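PDB 3C8T: fumarate lyase from Mesorhizobium sp., which belongs to the fumarate lyase superfamily of largely helical enzymes that assemble as tetramers. Local coordinates for residues A[147-152]-A[354-359]; A[158-163]-A[253-258]; A[364-369]-A[384-389]. All coordinates share one frame; numbering follows the deposited sequence.

Contact 1: A[147-152]-A[354-359]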
ATOM      1  N   ALA A 147      -0.429  23.726 -26.528  1.00 29.83           N
ATOM      2  CA  ALA A 147       0.521  22.624 -26.729  1.00 30.32           C
ATOM      3  C   ALA A 147       0.031  21.337 -26.017  1.00 30.24           C
ATOM      4  O   ALA A 147      -0.289  21.373 -24.820  1.00 30.11           O
ATOM      5  CB  ALA A 147       1.897  23.042 -26.235  1.00 30.54           C
ATOM      6  N   GLY A 148      -0.079  20.230 -26.771  1.00 29.70           N
ATOM      7  CA  GLY A 148      -0.066  18.879 -26.226  1.00 28.11           C
ATOM      8  C   GLY A 148       1.282  18.585 -25.577  1.00 29.23           C
ATOM      9  O   GLY A 148       2.323  19.004 -26.099  1.00 29.73           O
ATOM     10  N   ARG A 149       1.285  17.885 -24.438  1.00 28.16           N
ATOM     11  CA  ARG A 149       2.547  17.546 -23.769  1.00 28.28           C
ATOM     12  C   ARG A 149       2.718  16.043 -23.482  1.00 28.27           C
ATOM     13  O   ARG A 149       1.817  15.379 -22.942  1.00 27.39           O
ATOM     14  CB  ARG A 149       2.705  18.364 -22.474  1.00 28.47           C
ATOM     15  CG  ARG A 149       2.744  19.870 -22.701  1.00 27.85           C
ATOM     16  CD  ARG A 149       2.635  20.649 -21.440  1.00 30.37           C
ATOM     17  NE  ARG A 149       2.822  22.091 -21.669  1.00 34.13           N
ATOM     18  CZ  ARG A 149       1.838  23.009 -21.664  1.00 35.03           C
ATOM     19  NH1 ARG A 149       0.565  22.656 -21.439  1.00 31.55           N
ATOM     20  NH2 ARG A 149       2.129  24.290 -21.912  1.00 34.60           N
ATOM     21  N   THR A 150       3.877  15.520 -23.857  1.00 27.45           N
ATOM     22  CA  THR A 150       4.228  14.143 -23.565  1.00 28.31           C
ATOM     23  C   THR A 150       5.513  14.286 -22.769  1.00 28.94           C
ATOM     24  O   THR A 150       6.375  15.093 -23.134  1.00 28.09           O
ATOM     25  CB  THR A 150       4.414  13.298 -24.833  1.00 28.19           C
ATOM     26  OG1 THR A 150       5.509  13.815 -25.580  1.00 28.55           O
ATOM     27  CG2 THR A 150       3.129  13.356 -25.708  1.00 26.08           C
ATOM     28  N   HIS A 151       5.574  13.580 -21.640  1.00 28.44           N
ATOM     29  CA  HIS A 151       6.596  13.782 -20.622  1.00 29.61           C
ATOM     30  C   HIS A 151       6.980  15.240 -20.392  1.00 29.87           C
ATOM     31  O   HIS A 151       8.178  15.586 -20.305  1.00 29.68           O
ATOM     32  CB  HIS A 151       7.824  12.891 -20.846  1.00 29.98           C
ATOM     33  CG  HIS A 151       8.421  12.966 -22.225  1.00 32.02           C
ATOM     34  ND1 HIS A 151       9.298  13.970 -22.608  1.00 34.45           N
ATOM     35  CD2 HIS A 151       8.356  12.102 -23.274  1.00 31.91           C
ATOM     36  CE1 HIS A 151       9.693  13.754 -23.854  1.00 34.41           C
ATOM     37  NE2 HIS A 151       9.141  12.624 -24.278  1.00 35.65           N
ATOM     38  N   LEU A 152       5.935  16.072 -20.271  1.00 28.74           N
ATOM     39  CA  LEU A 152       6.018  17.483 -19.898  1.00 29.50           C
ATOM     40  C   LEU A 152       6.602  18.387 -20.990  1.00 29.15           C
ATOM     41  O   LEU A 152       6.834  19.578 -20.761  1.00 29.01           O
ATOM     42  CB  LEU A 152       6.727  17.702 -18.543  1.00 28.99           C
ATOM     43  CG  LEU A 152       6.222  16.875 -17.351  1.00 29.32           C
ATOM     44  CD1 LEU A 152       7.318  16.835 -16.272  1.00 27.63           C
ATOM     45  CD2 LEU A 152       4.903  17.471 -16.781  1.00 29.81           C
ATOM     46  N   ARG A 354      -1.773  30.297 -26.226  1.00 35.20           N
ATOM     47  CA  ARG A 354      -1.345  30.665 -27.583  1.00 38.02           C
ATOM     48  C   ARG A 354       0.152  30.991 -27.527  1.00 37.57           C
ATOM     49  O   ARG A 354       0.931  30.543 -28.361  1.00 37.78           O
ATOM     50  CB  ARG A 354      -2.159  31.910 -28.013  1.00 37.14           C
ATOM     51  CG  ARG A 354      -2.245  32.237 -29.504  1.00 42.03           C
ATOM     52  CD  ARG A 354      -3.104  33.559 -29.845  1.00 43.24           C
ATOM     53  NE  ARG A 354      -3.993  34.088 -28.775  1.00 50.92           N
ATOM     54  CZ  ARG A 354      -5.216  33.619 -28.472  1.00 54.57           C
ATOM     55  NH1 ARG A 354      -5.751  32.581 -29.140  1.00 58.25           N
ATOM     56  NH2 ARG A 354      -5.914  34.177 -27.485  1.00 53.23           N
ATOM     57  N   GLU A 355       0.557  31.758 -26.519  1.00 38.07           N
ATOM     58  CA  GLU A 355       1.959  32.117 -26.359  1.00 39.65           C
ATOM     59  C   GLU A 355       2.847  30.886 -26.143  1.00 38.12           C
ATOM     60  O   GLU A 355       3.935  30.774 -26.740  1.00 38.11           O
ATOM     61  CB  GLU A 355       2.098  33.128 -25.226  1.00 39.64           C
ATOM     62  CG  GLU A 355       3.554  33.529 -24.846  1.00 44.20           C
ATOM     63  CD  GLU A 355       3.593  34.445 -23.598  1.00 45.34           C
ATOM     64  OE1 GLU A 355       4.498  34.260 -22.735  1.00 49.41           O
ATOM     65  OE2 GLU A 355       2.692  35.337 -23.476  1.00 52.67           O
ATOM     66  N   ASN A 356       2.394  29.939 -25.324  1.00 35.84           N
ATOM     67  CA  ASN A 356       3.216  28.756 -25.071  1.00 34.93           C
ATOM     68  C   ASN A 356       3.276  27.857 -26.329  1.00 34.75           C
ATOM     69  O   ASN A 356       4.313  27.272 -26.643  1.00 34.57           O
ATOM     70  CB  ASN A 356       2.735  27.991 -23.813  1.00 34.64           C
ATOM     71  CG  ASN A 356       2.818  28.846 -22.537  1.00 34.44           C
ATOM     72  OD1 ASN A 356       3.657  29.732 -22.432  1.00 34.96           O
ATOM     73  ND2 ASN A 356       1.960  28.569 -21.570  1.00 33.73           N
ATOM     74  N   LEU A 357       2.165  27.774 -27.045  1.00 33.73           N
ATOM     75  CA  LEU A 357       2.103  27.036 -28.283  1.00 34.50           C
ATOM     76  C   LEU A 357       3.121  27.580 -29.313  1.00 35.29           C
ATOM     77  O   LEU A 357       3.738  26.795 -30.011  1.00 34.25           O
ATOM     78  CB  LEU A 357       0.644  26.985 -28.821  1.00 33.66           C
ATOM     79  CG  LEU A 357       0.325  26.183 -30.101  1.00 33.62           C
ATOM     80  CD1 LEU A 357       0.664  24.709 -30.026  1.00 31.26           C
ATOM     81  CD2 LEU A 357      -1.157  26.409 -30.566  1.00 33.48           C
ATOM     82  N   ASP A 358       3.310  28.905 -29.371  1.00 36.84           N
ATOM     83  CA  ASP A 358       4.321  29.512 -30.245  1.00 38.94           C
ATOM     84  C   ASP A 358       5.766  29.406 -29.735  1.00 39.17           C
ATOM     85  O   ASP A 358       6.698  29.762 -30.466  1.00 39.78           O
ATOM     86  CB  ASP A 358       3.985  30.983 -30.554  1.00 40.16           C
ATOM     87  CG  ASP A 358       2.724  31.140 -31.442  1.00 44.31           C
ATOM     88  OD1 ASP A 358       2.408  30.210 -32.246  1.00 46.51           O
ATOM     89  OD2 ASP A 358       2.045  32.207 -31.334  1.00 46.43           O
ATOM     90  N   HIS A 359       5.961  28.879 -28.519  1.00 39.49           N
ATOM     91  CA  HIS A 359       7.285  28.828 -27.878  1.00 39.13           C
ATOM     92  C   HIS A 359       8.334  28.209 -28.826  1.00 38.91           C
ATOM     93  O   HIS A 359       9.431  28.767 -28.992  1.00 38.22           O
ATOM     94  CB  HIS A 359       7.244  28.089 -26.512  1.00 39.46           C
ATOM     95  CG  HIS A 359       8.597  27.905 -25.881  1.00 41.37           C
ATOM     96  ND1 HIS A 359       9.486  26.928 -26.289  1.00 43.26           N
ATOM     97  CD2 HIS A 359       9.237  28.612 -24.912  1.00 43.16           C
ATOM     98  CE1 HIS A 359      10.609  27.040 -25.599  1.00 43.66           C
ATOM     99  NE2 HIS A 359      10.482  28.047 -24.750  1.00 42.77           N
TER
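Leu357 holds its CG anti to the backbone N (chi1 -177°), and this turns the CD1 branch onto the backbone of Ala147, where CD1 lies 3.8 Å from Ala147 N. The same methyl stands 4.3 Å from Ala147 CB, so one branch of the leucine covers both the backbone and the small side chain of Ala147. The other meeting point depends on a long reach: Arg149 is extended through chi2 (169°) and chi3 (174°), which carries its guanidinium to the helix. There Asn356 CB sits at the edge of the guanidinium, near its plane, 4.2 Å from NH2. The contact thus lays residues 354-357 of helix 350-357 against strand 145-150, the middle strand of a small three-stranded antiparallel sheet within the lyase fold. No hydrogen bond links the two segments directly. Instead Glu262 bridges them, its OE2 taking a salt bridge from Arg149 NH2 and a hydrogen bond from Asn356 ND2, which also donates to Leu260 O. Arg149 NH2 has a second carboxylate partner in Glu259 of the third subunit, while Phe311 of the second subunit forms a cation-pi contact with the arginine.

Contact 2: A[158-163]-A[253-258]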
ATOM      1  N   VAL A 158      -2.925  20.527 -29.290  1.00 29.10           N
ATOM      2  CA  VAL A 158      -4.268  19.998 -28.933  1.00 28.78           C
ATOM      3  C   VAL A 158      -5.184  21.201 -28.636  1.00 28.57           C
ATOM      4  O   VAL A 158      -4.769  22.326 -28.839  1.00 27.58           O
ATOM      5  CB  VAL A 158      -4.233  18.995 -27.711  1.00 29.13           C
ATOM      6  CG1 VAL A 158      -3.363  17.759 -28.014  1.00 28.46           C
ATOM      7  CG2 VAL A 158      -3.821  19.682 -26.404  1.00 25.39           C
ATOM      8  N   THR A 159      -6.426  20.991 -28.199  1.00 29.25           N
ATOM      9  CA  THR A 159      -7.199  22.124 -27.661  1.00 29.53           C
ATOM     10  C   THR A 159      -7.468  21.846 -26.214  1.00 30.03           C
ATOM     11  O   THR A 159      -7.374  20.688 -25.797  1.00 31.97           O
ATOM     12  CB  THR A 159      -8.531  22.368 -28.408  1.00 29.46           C
ATOM     13  OG1 THR A 159      -9.339  21.208 -28.306  1.00 26.82           O
ATOM     14  CG2 THR A 159      -8.291  22.680 -29.883  1.00 28.97           C
ATOM     15  N   PHE A 160      -7.758  22.887 -25.432  1.00 30.25           N
ATOM     16  CA  PHE A 160      -8.077  22.701 -24.046  1.00 29.33           C
ATOM     17  C   PHE A 160      -9.415  21.923 -23.881  1.00 29.73           C
ATOM     18  O   PHE A 160      -9.556  21.129 -22.964  1.00 28.94           O
ATOM     19  CB  PHE A 160      -8.079  24.007 -23.276  1.00 29.32           C
ATOM     20  CG  PHE A 160      -8.462  23.831 -21.826  1.00 30.17           C
ATOM     21  CD1 PHE A 160      -7.601  23.181 -20.938  1.00 27.73           C
ATOM     22  CD2 PHE A 160      -9.722  24.229 -21.366  1.00 33.37           C
ATOM     23  CE1 PHE A 160      -7.951  22.960 -19.623  1.00 29.55           C
ATOM     24  CE2 PHE A 160     -10.098  24.009 -20.028  1.00 33.09           C
ATOM     25  CZ  PHE A 160      -9.197  23.362 -19.149  1.00 31.71           C
ATOM     26  N   GLY A 161     -10.386  22.137 -24.771  1.00 29.61           N
ATOM     27  CA  GLY A 161     -11.638  21.360 -24.707  1.00 28.30           C
ATOM     28  C   GLY A 161     -11.355  19.882 -24.927  1.00 28.14           C
ATOM     29  O   GLY A 161     -12.003  19.029 -24.335  1.00 27.79           O
ATOM     30  N   TYR A 162     -10.382  19.575 -25.801  1.00 27.67           N
ATOM     31  CA  TYR A 162      -9.946  18.210 -25.994  1.00 26.86           C
ATOM     32  C   TYR A 162      -9.458  17.598 -24.661  1.00 27.22           C
ATOM     33  O   TYR A 162      -9.951  16.522 -24.262  1.00 27.39           O
ATOM     34  CB  TYR A 162      -8.924  18.069 -27.131  1.00 26.90           C
ATOM     35  CG  TYR A 162      -8.203  16.715 -27.085  1.00 26.83           C
ATOM     36  CD1 TYR A 162      -8.708  15.605 -27.750  1.00 21.90           C
ATOM     37  CD2 TYR A 162      -7.019  16.559 -26.317  1.00 27.52           C
ATOM     38  CE1 TYR A 162      -8.052  14.365 -27.657  1.00 25.04           C
ATOM     39  CE2 TYR A 162      -6.360  15.349 -26.217  1.00 24.14           C
ATOM     40  CZ  TYR A 162      -6.878  14.253 -26.878  1.00 26.53           C
ATOM     41  OH  TYR A 162      -6.199  13.056 -26.754  1.00 30.12           O
ATOM     42  N   LYS A 163      -8.540  18.289 -23.964  1.00 26.35           N
ATOM     43  CA  LYS A 163      -8.112  17.878 -22.610  1.00 26.61           C
ATOM     44  C   LYS A 163      -9.274  17.666 -21.656  1.00 26.18           C
ATOM     45  O   LYS A 163      -9.302  16.687 -20.936  1.00 25.89           O
ATOM     46  CB  LYS A 163      -7.132  18.896 -21.970  1.00 25.30           C
ATOM     47  CG  LYS A 163      -5.738  18.863 -22.558  1.00 26.32           C
ATOM     48  CD  LYS A 163      -4.692  19.641 -21.657  1.00 28.32           C
ATOM     49  CE  LYS A 163      -4.554  19.041 -20.234  1.00 27.28           C
ATOM     50  NZ  LYS A 163      -4.391  17.548 -20.373  1.00 27.81           N
ATOM     51  N   SER A 253      -2.465  21.880 -11.756  1.00 28.30           N
ATOM     52  CA  SER A 253      -1.410  22.486 -10.925  1.00 28.30           C
ATOM     53  C   SER A 253      -0.136  22.730 -11.723  1.00 27.80           C
ATOM     54  O   SER A 253       0.565  23.707 -11.491  1.00 28.26           O
ATOM     55  CB  SER A 253      -1.160  21.702  -9.632  1.00 28.22           C
ATOM     56  OG  SER A 253      -0.610  20.467  -9.910  1.00 30.02           O
ATOM     57  N   ILE A 254       0.153  21.865 -12.693  1.00 28.17           N
ATOM     58  CA  ILE A 254       1.324  22.059 -13.549  1.00 28.07           C
ATOM     59  C   ILE A 254       1.047  23.187 -14.577  1.00 27.98           C
ATOM     60  O   ILE A 254       1.891  24.024 -14.824  1.00 27.98           O
ATOM     61  CB  ILE A 254       1.772  20.774 -14.234  1.00 28.68           C
ATOM     62  CG1 ILE A 254       2.236  19.725 -13.185  1.00 30.16           C
ATOM     63  CG2 ILE A 254       2.826  21.134 -15.345  1.00 29.88           C
ATOM     64  CD1 ILE A 254       2.582  18.282 -13.794  1.00 27.05           C
ATOM     65  N   MET A 255      -0.167  23.276 -15.084  1.00 27.54           N
ATOM     66  CA  MET A 255      -0.483  24.407 -15.962  1.00 29.15           C
ATOM     67  C   MET A 255      -0.445  25.776 -15.189  1.00 29.31           C
ATOM     68  O   MET A 255      -0.372  26.834 -15.821  1.00 30.31           O
ATOM     69  CB  MET A 255      -1.825  24.172 -16.692  1.00 28.27           C
ATOM     70  CG  MET A 255      -1.818  23.061 -17.789  1.00 27.63           C
ATOM     71  SD  MET A 255      -3.528  22.618 -18.312  1.00 30.32           S
ATOM     72  CE  MET A 255      -3.974  24.087 -19.107  1.00 26.83           C
ATOM     73  N   MET A 256      -0.470  25.741 -13.848  1.00 29.67           N
ATOM     74  CA  MET A 256      -0.321  26.961 -12.987  1.00 30.08           C
ATOM     75  C   MET A 256       1.112  27.370 -12.696  1.00 30.28           C
ATOM     76  O   MET A 256       1.363  28.407 -12.064  1.00 30.44           O
ATOM     77  CB  MET A 256      -1.115  26.834 -11.675  1.00 30.13           C
ATOM     78  CG  MET A 256      -2.654  26.951 -11.852  1.00 31.64           C
ATOM     79  SD  MET A 256      -3.633  26.793 -10.313  1.00 30.36           S
ATOM     80  CE  MET A 256      -3.166  28.266  -9.433  1.00 32.94           C
ATOM     81  N   THR A 257       2.058  26.546 -13.158  1.00 31.09           N
ATOM     82  CA  THR A 257       3.474  26.866 -13.116  1.00 30.08           C
ATOM     83  C   THR A 257       3.667  28.273 -13.682  1.00 29.54           C
ATOM     84  O   THR A 257       3.101  28.610 -14.706  1.00 28.60           O
ATOM     85  CB  THR A 257       4.289  25.815 -13.926  1.00 30.94           C
ATOM     86  OG1 THR A 257       4.071  24.502 -13.384  1.00 32.06           O
ATOM     87  CG2 THR A 257       5.803  26.080 -13.865  1.00 32.22           C
ATOM     88  N   THR A 258       4.464  29.089 -13.008  1.00 29.22           N
ATOM     89  CA  THR A 258       4.720  30.468 -13.433  1.00 30.19           C
ATOM     90  C   THR A 258       4.976  30.633 -14.957  1.00 29.92           C
ATOM     91  O   THR A 258       4.321  31.413 -15.631  1.00 30.60           O
ATOM     92  CB  THR A 258       5.900  31.040 -12.625  1.00 29.90           C
ATOM     93  OG1 THR A 258       5.559  30.997 -11.230  1.00 26.30           O
ATOM     94  CG2 THR A 258       6.191  32.510 -13.076  1.00 32.68           C
TER
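A strand-to-helix junction, where strand 157-159 passes directly into helix 160-185, meets residues 253-255 of helix 229-255 here, helices 160-185 and 229-255 both being long helices of this mostly helical fold. Thr159 occupies the N-cap position of helix 160-185, and its OG1 accepts from Tyr162 N at 3.2 Å. The backbones stay well apart, Phe160 CA and Met255 CA being 11.2 Å from each other, and Met255 bridges the gap. Its chain turns at chi3 (68°), bringing CE obliquely to the Phe160 ring, 4.2 Å from CD1 and equally far from CE1. The sulfur takes the other neighbour: Met255 SD lies 4.2 Å from Lys163 CE, the two side chains running past each other in opposite directions. Beyond Met255, Thr257 OG1 donates to Ile254 O at 2.7 Å, on a lone pair in the carbonyl plane, and Thr257 N uses the same oxygen. Met146 and Met353 add to the apolar surroundings of Met255 and Phe160. Lys163 NZ continues past the sulfur to Asp251 and to Glu312 of the second subunit, so the contact joins an apolar methionine bridge to a buried ionic link between subunits.

Contact 3: A[364-369]-A[384-389]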
ATOM      1  N   ILE A 364       6.931  22.448 -33.062  1.00 33.96           N
ATOM      2  CA  ILE A 364       5.840  21.586 -32.588  1.00 32.52           C
ATOM      3  C   ILE A 364       4.982  20.980 -33.714  1.00 32.22           C
ATOM      4  O   ILE A 364       4.224  20.046 -33.462  1.00 32.24           O
ATOM      5  CB  ILE A 364       4.938  22.347 -31.534  1.00 33.12           C
ATOM      6  CG1 ILE A 364       4.130  21.369 -30.650  1.00 31.93           C
ATOM      7  CG2 ILE A 364       4.058  23.418 -32.227  1.00 30.67           C
ATOM      8  CD1 ILE A 364       3.284  22.060 -29.626  1.00 31.12           C
ATOM      9  N   VAL A 365       5.081  21.540 -34.924  1.00 32.39           N
ATOM     10  CA  VAL A 365       4.375  21.045 -36.122  1.00 31.58           C
ATOM     11  C   VAL A 365       5.349  20.630 -37.278  1.00 33.19           C
ATOM     12  O   VAL A 365       4.962  20.520 -38.455  1.00 33.11           O
ATOM     13  CB  VAL A 365       3.217  21.994 -36.604  1.00 32.39           C
ATOM     14  CG1 VAL A 365       2.073  22.003 -35.567  1.00 28.95           C
ATOM     15  CG2 VAL A 365       3.702  23.444 -36.908  1.00 28.71           C
ATOM     16  N   ALA A 366       6.600  20.326 -36.929  1.00 33.06           N
ATOM     17  CA  ALA A 366       7.508  19.655 -37.872  1.00 32.63           C
ATOM     18  C   ALA A 366       6.800  18.497 -38.595  1.00 33.52           C
ATOM     19  O   ALA A 366       6.908  18.369 -39.822  1.00 32.31           O
ATOM     20  CB  ALA A 366       8.738  19.156 -37.152  1.00 31.65           C
ATOM     21  N   GLU A 367       6.070  17.662 -37.833  1.00 34.49           N
ATOM     22  CA  GLU A 367       5.297  16.538 -38.406  1.00 36.40           C
ATOM     23  C   GLU A 367       4.390  16.938 -39.593  1.00 35.74           C
ATOM     24  O   GLU A 367       4.287  16.192 -40.571  1.00 36.31           O
ATOM     25  CB  GLU A 367       4.426  15.857 -37.334  1.00 36.21           C
ATOM     26  CG  GLU A 367       3.935  14.465 -37.787  1.00 38.94           C
ATOM     27  CD  GLU A 367       2.791  13.891 -36.922  1.00 40.30           C
ATOM     28  OE1 GLU A 367       3.044  12.893 -36.179  1.00 44.84           O
ATOM     29  OE2 GLU A 367       1.643  14.426 -36.997  1.00 43.58           O
ATOM     30  N   ALA A 368       3.722  18.094 -39.491  1.00 35.17           N
ATOM     31  CA  ALA A 368       2.885  18.623 -40.578  1.00 35.06           C
ATOM     32  C   ALA A 368       3.678  18.923 -41.875  1.00 35.60           C
ATOM     33  O   ALA A 368       3.147  18.771 -42.980  1.00 35.71           O
ATOM     34  CB  ALA A 368       2.147  19.886 -40.116  1.00 34.41           C
ATOM     35  N   VAL A 369       4.917  19.413 -41.751  1.00 35.63           N
ATOM     36  CA  VAL A 369       5.763  19.581 -42.938  1.00 35.77           C
ATOM     37  C   VAL A 369       6.152  18.206 -43.525  1.00 36.35           C
ATOM     38  O   VAL A 369       6.018  18.006 -44.733  1.00 35.51           O
ATOM     39  CB  VAL A 369       6.997  20.463 -42.667  1.00 36.22           C
ATOM     40  CG1 VAL A 369       7.809  20.700 -43.963  1.00 35.34           C
ATOM     41  CG2 VAL A 369       6.588  21.810 -41.991  1.00 36.07           C
ATOM     42  N   ASP A 384      13.956  12.900 -42.811  1.00 45.49           N
ATOM     43  CA  ASP A 384      15.342  13.350 -42.675  1.00 45.55           C
ATOM     44  C   ASP A 384      15.542  14.830 -42.965  1.00 44.09           C
ATOM     45  O   ASP A 384      16.235  15.511 -42.205  1.00 43.79           O
ATOM     46  CB  ASP A 384      16.313  12.482 -43.489  1.00 46.77           C
ATOM     47  CG  ASP A 384      16.496  11.080 -42.879  1.00 49.05           C
ATOM     48  OD1 ASP A 384      16.931  10.978 -41.711  1.00 50.91           O
ATOM     49  OD2 ASP A 384      16.216  10.080 -43.575  1.00 51.43           O
ATOM     50  N   ILE A 385      14.913  15.329 -44.025  1.00 42.98           N
ATOM     51  CA  ILE A 385      15.014  16.757 -44.412  1.00 42.34           C
ATOM     52  C   ILE A 385      14.514  17.702 -43.296  1.00 41.90           C
ATOM     53  O   ILE A 385      15.182  18.686 -42.954  1.00 41.19           O
ATOM     54  CB  ILE A 385      14.247  17.023 -45.758  1.00 42.23           C
ATOM     55  CG1 ILE A 385      14.951  16.285 -46.905  1.00 43.16           C
ATOM     56  CG2 ILE A 385      14.092  18.539 -46.039  1.00 39.94           C
ATOM     57  CD1 ILE A 385      14.154  16.161 -48.213  1.00 42.19           C
ATOM     58  N   VAL A 386      13.343  17.375 -42.738  1.00 41.30           N
ATOM     59  CA  VAL A 386      12.664  18.223 -41.764  1.00 40.53           C
ATOM     60  C   VAL A 386      13.358  18.130 -40.419  1.00 41.06           C
ATOM     61  O   VAL A 386      13.443  19.130 -39.707  1.00 40.85           O
ATOM     62  CB  VAL A 386      11.154  17.846 -41.593  1.00 40.93           C
ATOM     63  CG1 VAL A 386      10.495  18.650 -40.413  1.00 40.84           C
ATOM     64  CG2 VAL A 386      10.358  18.017 -42.899  1.00 38.22           C
ATOM     65  N   TYR A 387      13.825  16.937 -40.037  1.00 41.10           N
ATOM     66  CA  TYR A 387      14.577  16.816 -38.776  1.00 42.23           C
ATOM     67  C   TYR A 387      15.894  17.633 -38.842  1.00 42.55           C
ATOM     68  O   TYR A 387      16.274  18.294 -37.882  1.00 43.39           O
ATOM     69  CB  TYR A 387      14.830  15.349 -38.391  1.00 42.51           C
ATOM     70  N   LEU A 388      16.549  17.611 -39.997  1.00 43.15           N
ATOM     71  CA  LEU A 388      17.659  18.504 -40.301  1.00 43.60           C
ATOM     72  C   LEU A 388      17.260  19.985 -40.218  1.00 43.30           C
ATOM     73  O   LEU A 388      17.995  20.806 -39.643  1.00 43.78           O
ATOM     74  CB  LEU A 388      18.217  18.182 -41.698  1.00 43.63           C
ATOM     75  CG  LEU A 388      19.449  18.953 -42.205  1.00 45.64           C
ATOM     76  CD1 LEU A 388      20.640  18.850 -41.250  1.00 47.86           C
ATOM     77  CD2 LEU A 388      19.860  18.537 -43.622  1.00 44.55           C
ATOM     78  N   GLY A 389      16.126  20.342 -40.813  1.00 42.80           N
ATOM     79  CA  GLY A 389      15.578  21.695 -40.671  1.00 42.40           C
ATOM     80  C   GLY A 389      15.353  22.050 -39.202  1.00 42.53           C
ATOM     81  O   GLY A 389      15.650  23.164 -38.786  1.00 41.93           O
TER
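Helix 366-377 begins just where it faces helix 379-395, and the two segments come closest at Ala366 and Val386, whose CA atoms are 6.6 Å apart. Val365 is the N-cap residue of the first helix, so the contact involves its opening turn, whereas residues 384-389 lie wholly inside the second helix. Only a short connection separates the two helices in the chain, making them a helical hairpin in the C-terminal region that matches the adenylosuccinate lyase C-terminus family. Val386 points at the first helix and divides its two methyls between two residues one turn apart. With CG1 anti to the backbone N (chi1 173°), that branch is placed against Ala366, 3.7 Å from its CB and 3.6 Å from its carbonyl O. The CG2 branch goes to Val369 instead, meeting its CG1 methyl at 3.9 Å, with the two valine side chains crossing at a slant. Val369 also packs on Val410 and Leu414 of helix 408-414 and on Leu419 and Leu422 of helix 416-422, which ties the hairpin to the neighbouring helices. Val386 touches Met370 as well. The side chains that meet are all aliphatic, one Val386 methyl also resting on the carbonyl O of Ala366, and no hydrogen bond joins the segments; cohesion here therefore comes from van der Waals packing and the burial of small branched and methyl side chains.

Overall arrangement
Along the chain, both segments of contact 2 fall between the two segments of contact 1, and contact 3 follows both. Contacts 1 and 2 have centres about 9 Å apart and share the three-stranded sheet through its neighbouring strands 145-150 and 157-159; they touch where Leu152 meets Ile254 and Gly148 meets Val158. Contact 3 lies farther out, its centre about 17 Å from that of contact 1 and about 25 Å from that of contact 2. Ile364 connects it to contact 1 by packing on Ala147 and Leu357; helices 350-357 and 366-377 follow each other in the chain. Contacts 1 and 2 both border the second and third subunits, and the path then leads to the C-terminal helices.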